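PDB 6U4B: WbbM protein from Klebsiella pneumoniae, which is a bifunctional O-antigen polymerase of a trimeric, magnesium-binding type, probably joining two glycosyltransferase activities in one chain. Local coordinates for residues D170-E173 / H179-D182; K202-A207 / A258-N263. All blocks are in the same frame, centred on the assembly; numbering follows the deposited sequence.

Interaction 1 of 2, residues D170-E173 / H179-D182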
loop_
_atom_site.group_PDB
_atom_site.type_symbol
_atom_site.label_atom_id
_atom_site.label_comp_id
_atom_site.label_asym_id
_atom_site.label_seq_id
_atom_site.Cartn_x
_atom_site.Cartn_y
_atom_site.Cartn_z
ATOM N N ASP A 170 -15.886 -26.313 -55.067
ATOM C CA ASP A 170 -16.839 -25.225 -55.258
ATOM C C ASP A 170 -17.642 -24.958 -53.991
ATOM O O ASP A 170 -18.078 -23.824 -53.761
ATOM C CB ASP A 170 -17.759 -25.555 -56.436
ATOM C CG ASP A 170 -18.680 -24.410 -56.801
ATOM O OD1 ASP A 170 -18.207 -23.255 -56.868
ATOM O OD2 ASP A 170 -19.876 -24.673 -57.045
ATOM N N HIS A 171 -17.835 -25.981 -53.153
ATOM C CA HIS A 171 -18.576 -25.792 -51.911
ATOM C C HIS A 171 -17.811 -24.899 -50.942
ATOM O O HIS A 171 -18.417 -24.121 -50.196
ATOM C CB HIS A 171 -18.879 -27.145 -51.268
ATOM C CG HIS A 171 -19.876 -27.076 -50.152
ATOM N ND1 HIS A 171 -21.180 -26.678 -50.346
ATOM C CD2 HIS A 171 -19.761 -27.356 -48.832
ATOM C CE1 HIS A 171 -21.827 -26.715 -49.195
ATOM N NE2 HIS A 171 -20.988 -27.124 -48.260
ATOM N N TYR A 172 -16.480 -25.002 -50.930
ATOM C CA TYR A 172 -15.695 -24.091 -50.106
ATOM C C TYR A 172 -15.790 -22.666 -50.633
ATOM O O TYR A 172 -15.943 -21.718 -49.854
ATOM C CB TYR A 172 -14.234 -24.545 -50.048
ATOM C CG TYR A 172 -13.443 -23.908 -48.918
ATOM C CD1 TYR A 172 -13.005 -22.590 -48.999
ATOM C CD2 TYR A 172 -13.134 -24.629 -47.772
ATOM C CE1 TYR A 172 -12.289 -22.008 -47.966
ATOM C CE2 TYR A 172 -12.418 -24.058 -46.736
ATOM C CZ TYR A 172 -11.997 -22.748 -46.839
ATOM O OH TYR A 172 -11.286 -22.178 -45.809
ATOM N N GLU A 173 -15.717 -22.498 -51.955
ATOM C CA GLU A 173 -15.704 -21.159 -52.532
ATOM C C GLU A 173 -17.028 -20.438 -52.308
ATOM O O GLU A 173 -17.046 -19.226 -52.064
ATOM C CB GLU A 173 -15.378 -21.234 -54.021
ATOM C CG GLU A 173 -15.398 -19.886 -54.713
ATOM C CD GLU A 173 -14.664 -19.899 -56.034
ATOM O OE1 GLU A 173 -13.994 -20.911 -56.332
ATOM O OE2 GLU A 173 -14.753 -18.896 -56.771
ATOM N N HIS A 179 -13.338 -18.345 -47.716
ATOM C CA HIS A 179 -12.601 -17.645 -48.761
ATOM C C HIS A 179 -11.657 -18.649 -49.408
ATOM O O HIS A 179 -10.741 -19.159 -48.754
ATOM C CB HIS A 179 -11.850 -16.444 -48.190
ATOM C CG HIS A 179 -12.740 -15.456 -47.500
ATOM N ND1 HIS A 179 -13.296 -14.376 -48.150
ATOM C CD2 HIS A 179 -13.182 -15.396 -46.222
ATOM C CE1 HIS A 179 -14.036 -13.686 -47.299
ATOM N NE2 HIS A 179 -13.983 -14.283 -46.122
ATOM N N ILE A 180 -11.894 -18.941 -50.690
ATOM C CA ILE A 180 -11.235 -20.060 -51.348
ATOM C C ILE A 180 -9.723 -19.898 -51.383
ATOM O O ILE A 180 -8.997 -20.896 -51.457
ATOM C CB ILE A 180 -11.817 -20.243 -52.769
ATOM C CG1 ILE A 180 -11.342 -21.564 -53.379
ATOM C CG2 ILE A 180 -11.459 -19.057 -53.653
ATOM C CD1 ILE A 180 -11.719 -22.777 -52.561
ATOM N N ARG A 181 -9.222 -18.660 -51.313
ATOM C CA ARG A 181 -7.778 -18.447 -51.297
ATOM C C ARG A 181 -7.123 -19.137 -50.107
ATOM O O ARG A 181 -5.968 -19.572 -50.200
ATOM C CB ARG A 181 -7.464 -16.948 -51.286
ATOM C CG ARG A 181 -7.692 -16.262 -49.946
ATOM C CD ARG A 181 -7.383 -14.776 -50.017
ATOM N NE ARG A 181 -8.345 -14.060 -50.848
ATOM C CZ ARG A 181 -9.437 -13.462 -50.382
ATOM N NH1 ARG A 181 -10.260 -12.837 -51.213
ATOM N NH2 ARG A 181 -9.706 -13.489 -49.083
ATOM N N ASP A 182 -7.843 -19.259 -48.989
ATOM C CA ASP A 182 -7.300 -19.965 -47.834
ATOM C C ASP A 182 -7.194 -21.460 -48.107
ATOM O O ASP A 182 -6.195 -22.094 -47.747
ATOM C CB ASP A 182 -8.170 -19.705 -46.605
ATOM C CG ASP A 182 -8.262 -18.229 -46.257
ATOM O OD1 ASP A 182 -7.298 -17.485 -46.540
ATOM O OD2 ASP A 182 -9.299 -17.811 -45.694
HETATM O O HOH W 1 -11.657 -19.282 -45.521
#
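Y172 and I180 meet because each sets a branch opposite its own backbone nitrogen: CG of Y172 (chi1 -163°) and CG1 of I180 (chi1 -169°). They belong to a helix-loop-helix unit of the DUF4422 region, in which the last turn of helix 168-173 packs against the first turn of helix 180-193 across a short loop. The two side chains pass at a slant, and the apolar contact is made by CD1 of I180, 3.8 Å from CD1 of the Y172 ring. I180 also faces the stem of E173, whose CB lies 3.9 Å from the CB of I180. Farther out, the E173 chain, extended beyond CG, slants across the isoleucine, its CD 4.1 Å from I180 CG2.

The backbone carbonyl of H179 approaches the Y172 ring from its rim, with O of H179 3.3 Å from CE1 and near the ring plane. That same oxygen accepts the backbone N-H of D182 at 2.9 Å, a bond spanning three residues. The Y172 side chain also touches V253 and I257 of helix 253-272, and Y183 meets its ring with the planes at a small angle.

The hydroxyl end joins the second segment through one water rather than directly. D182 crosses the tyrosine at about a right angle, its carboxylate plane turned 88° from the ring. D182 OD2 probably accepts a hydrogen bond from the water and is also hydrogen-bonded to Y246, while H179 is hydrogen-bonded to E250 through NE2. The water is thus gripped by three groups: it lies 2.9 Å from Y172 OH, 2.8 Å from D182 OD2, and 2.9 Å from the backbone N of H179, whose N-H donates to it.

Interaction 2 of 2, residues K202-A207 / A258-N263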
loop_
_atom_site.group_PDB
_atom_site.type_symbol
_atom_site.label_atom_id
_atom_site.label_comp_id
_atom_site.label_asym_id
_atom_site.label_seq_id
_atom_site.Cartn_x
_atom_site.Cartn_y
_atom_site.Cartn_z
ATOM N N LYS A 202 -7.284 -34.176 -56.046
ATOM C CA LYS A 202 -8.173 -34.026 -57.194
ATOM C C LYS A 202 -9.469 -34.801 -56.998
ATOM O O LYS A 202 -10.550 -34.316 -57.352
ATOM C CB LYS A 202 -7.480 -34.499 -58.472
ATOM C CG LYS A 202 -6.293 -33.671 -58.912
ATOM C CD LYS A 202 -5.828 -34.131 -60.286
ATOM C CE LYS A 202 -4.596 -33.377 -60.740
ATOM N NZ LYS A 202 -3.412 -33.690 -59.896
ATOM N N THR A 203 -9.375 -36.015 -56.450
ATOM C CA THR A 203 -10.559 -36.846 -56.264
ATOM C C THR A 203 -11.567 -36.165 -55.348
ATOM O O THR A 203 -12.760 -36.082 -55.667
ATOM C CB THR A 203 -10.158 -38.209 -55.698
ATOM O OG1 THR A 203 -9.247 -38.854 -56.594
ATOM C CG2 THR A 203 -11.385 -39.091 -55.506
ATOM N N PHE A 204 -11.100 -35.659 -54.207
ATOM C CA PHE A 204 -12.003 -35.018 -53.258
ATOM C C PHE A 204 -12.568 -33.721 -53.820
ATOM O O PHE A 204 -13.773 -33.464 -53.717
ATOM C CB PHE A 204 -11.284 -34.755 -51.937
ATOM C CG PHE A 204 -12.030 -33.824 -51.029
ATOM C CD1 PHE A 204 -13.205 -34.229 -50.418
ATOM C CD2 PHE A 204 -11.570 -32.540 -50.801
ATOM C CE1 PHE A 204 -13.903 -33.372 -49.584
ATOM C CE2 PHE A 204 -12.261 -31.678 -49.970
ATOM C CZ PHE A 204 -13.428 -32.094 -49.359
ATOM N N ASN A 205 -11.709 -32.887 -54.413
ATOM C CA ASN A 205 -12.165 -31.593 -54.912
ATOM C C ASN A 205 -13.211 -31.753 -56.009
ATOM O O ASN A 205 -14.155 -30.960 -56.093
ATOM C CB ASN A 205 -10.976 -30.773 -55.413
ATOM C CG ASN A 205 -10.242 -30.066 -54.288
ATOM O OD1 ASN A 205 -10.820 -29.784 -53.237
ATOM N ND2 ASN A 205 -8.964 -29.771 -54.504
ATOM N N ASP A 206 -13.068 -32.774 -56.855
ATOM C CA ASP A 206 -14.039 -33.017 -57.914
ATOM C C ASP A 206 -15.229 -33.852 -57.460
ATOM O O ASP A 206 -16.206 -33.962 -58.208
ATOM C CB ASP A 206 -13.376 -33.706 -59.112
ATOM C CG ASP A 206 -12.421 -32.794 -59.859
ATOM O OD1 ASP A 206 -11.835 -33.244 -60.866
ATOM O OD2 ASP A 206 -12.247 -31.633 -59.430
ATOM N N ALA A 207 -15.173 -34.442 -56.270
ATOM C CA ALA A 207 -16.286 -35.239 -55.779
ATOM C C ALA A 207 -17.417 -34.340 -55.286
ATOM O O ALA A 207 -17.222 -33.165 -54.961
ATOM C CB ALA A 207 -15.834 -36.172 -54.656
ATOM N N ALA A 258 -9.428 -27.994 -42.176
ATOM C CA ALA A 258 -9.117 -29.336 -41.698
ATOM C C ALA A 258 -10.216 -30.339 -42.023
ATOM O O ALA A 258 -9.930 -31.540 -42.114
ATOM C CB ALA A 258 -8.869 -29.312 -40.190
ATOM N N GLU A 259 -11.462 -29.884 -42.179
ATOM C CA GLU A 259 -12.527 -30.799 -42.582
ATOM C C GLU A 259 -12.280 -31.343 -43.983
ATOM O O GLU A 259 -12.598 -32.503 -44.278
ATOM C CB GLU A 259 -13.880 -30.095 -42.521
ATOM C CG GLU A 259 -14.356 -29.746 -41.128
ATOM C CD GLU A 259 -15.742 -29.131 -41.141
ATOM O OE1 GLU A 259 -15.989 -28.197 -40.349
ATOM O OE2 GLU A 259 -16.578 -29.571 -41.958
ATOM N N ARG A 260 -11.722 -30.512 -44.866
ATOM C CA ARG A 260 -11.400 -30.956 -46.219
ATOM C C ARG A 260 -10.152 -31.826 -46.228
ATOM O O ARG A 260 -10.104 -32.836 -46.938
ATOM C CB ARG A 260 -11.210 -29.754 -47.149
ATOM C CG ARG A 260 -12.501 -29.096 -47.615
ATOM C CD ARG A 260 -13.133 -28.222 -46.540
ATOM N NE ARG A 260 -14.388 -27.635 -46.995
ATOM C CZ ARG A 260 -15.187 -26.904 -46.229
ATOM N NH1 ARG A 260 -14.860 -26.667 -44.965
ATOM N NH2 ARG A 260 -16.312 -26.412 -46.726
ATOM N N LEU A 261 -9.136 -31.446 -45.447
ATOM C CA LEU A 261 -7.917 -32.247 -45.377
ATOM C C LEU A 261 -8.204 -33.637 -44.828
ATOM O O LEU A 261 -7.576 -34.620 -45.244
ATOM C CB LEU A 261 -6.872 -31.532 -44.521
ATOM C CG LEU A 261 -6.367 -30.191 -45.056
ATOM C CD1 LEU A 261 -5.443 -29.517 -44.047
ATOM C CD2 LEU A 261 -5.661 -30.382 -46.391
ATOM N N PHE A 262 -9.147 -33.733 -43.887
ATOM C CA PHE A 262 -9.575 -35.024 -43.360
ATOM C C PHE A 262 -10.014 -35.956 -44.486
ATOM O O PHE A 262 -9.634 -37.133 -44.526
ATOM C CB PHE A 262 -10.703 -34.800 -42.351
ATOM C CG PHE A 262 -11.129 -36.038 -41.609
ATOM C CD1 PHE A 262 -10.207 -36.807 -40.919
ATOM C CD2 PHE A 262 -12.464 -36.410 -41.570
ATOM C CE1 PHE A 262 -10.604 -37.938 -40.228
ATOM C CE2 PHE A 262 -12.867 -37.538 -40.881
ATOM C CZ PHE A 262 -11.936 -38.303 -40.210
ATOM N N ASN A 263 -10.804 -35.432 -45.427
ATOM C CA ASN A 263 -11.257 -36.234 -46.560
ATOM C C ASN A 263 -10.107 -36.584 -47.495
ATOM O O ASN A 263 -10.012 -37.723 -47.968
ATOM C CB ASN A 263 -12.349 -35.487 -47.322
ATOM C CG ASN A 263 -13.664 -35.455 -46.574
ATOM O OD1 ASN A 263 -14.520 -36.321 -46.768
ATOM N ND2 ASN A 263 -13.837 -34.457 -45.716
#
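F204 and N263 mark the closest backbone approach, their CA atoms 6.8 Å apart, where the final turn of helix 198-206 lies against the middle of helix 253-272. This is buried helix-helix packing within the DUF4422 region, and from 202-207 F204 makes the whole contact. With CG anti to the backbone nitrogen (chi1 167°), the F204 ring projects across the gap and lays one face over the turn formed by R260 and N263. On that face sit the CB of N263, 3.4 Å from ring atom CD1, and the carbonyl oxygen of R260, 3.9 Å above the ring plane and displaced toward the rim. The CE2-CZ edge of the ring abuts the aliphatic base of R260, whose CG lies 3.5 Å from CE2. The guanidinium leads away from the phenylalanine, and its NH1 bonds the carbonyl of H256 one turn earlier in the same helix.

The N263 amide is nearly parallel to the phenyl ring, the two planes differing by 15°. Its CG comes within 3.7 Å of CE1 of F204, so the flat amide continues the contact begun by CB. Two hydrogen bonds fix its rotation although it is buried: OD1 accepts a hydrogen bond from the backbone N-H of Y211, and ND2 points back into its own helix. I264 and I267 also touch F204, extending the apolar surface along helix 253-272. The inward bond runs from N263 ND2 to the carbonyl O of E259 over 2.7 Å, noticeably bent, with an N-H...O angle of 137°.

Interactions 1 and 2 have centres 12 Å apart and are joined through helix 253-272. Its R260, whose CB and CG border the F204 ring in interaction 2, reaches back to interaction 1, where its NE packs 3.3 Å from CD2 of Y172. Y183, just beyond 179-182 in helix 180-193, links them a second time: its ring meets that of Y172, its side chain touches F204 and R260, and its hydroxyl bonds OD1 of N205. Both contacts lie within the DUF4422 region, their centres about 36 and 37 Å from that of the chain. The magnesium site of D406, D408 and H560 falls in the glycosyltransferase family 8 region, and neither contact is near it.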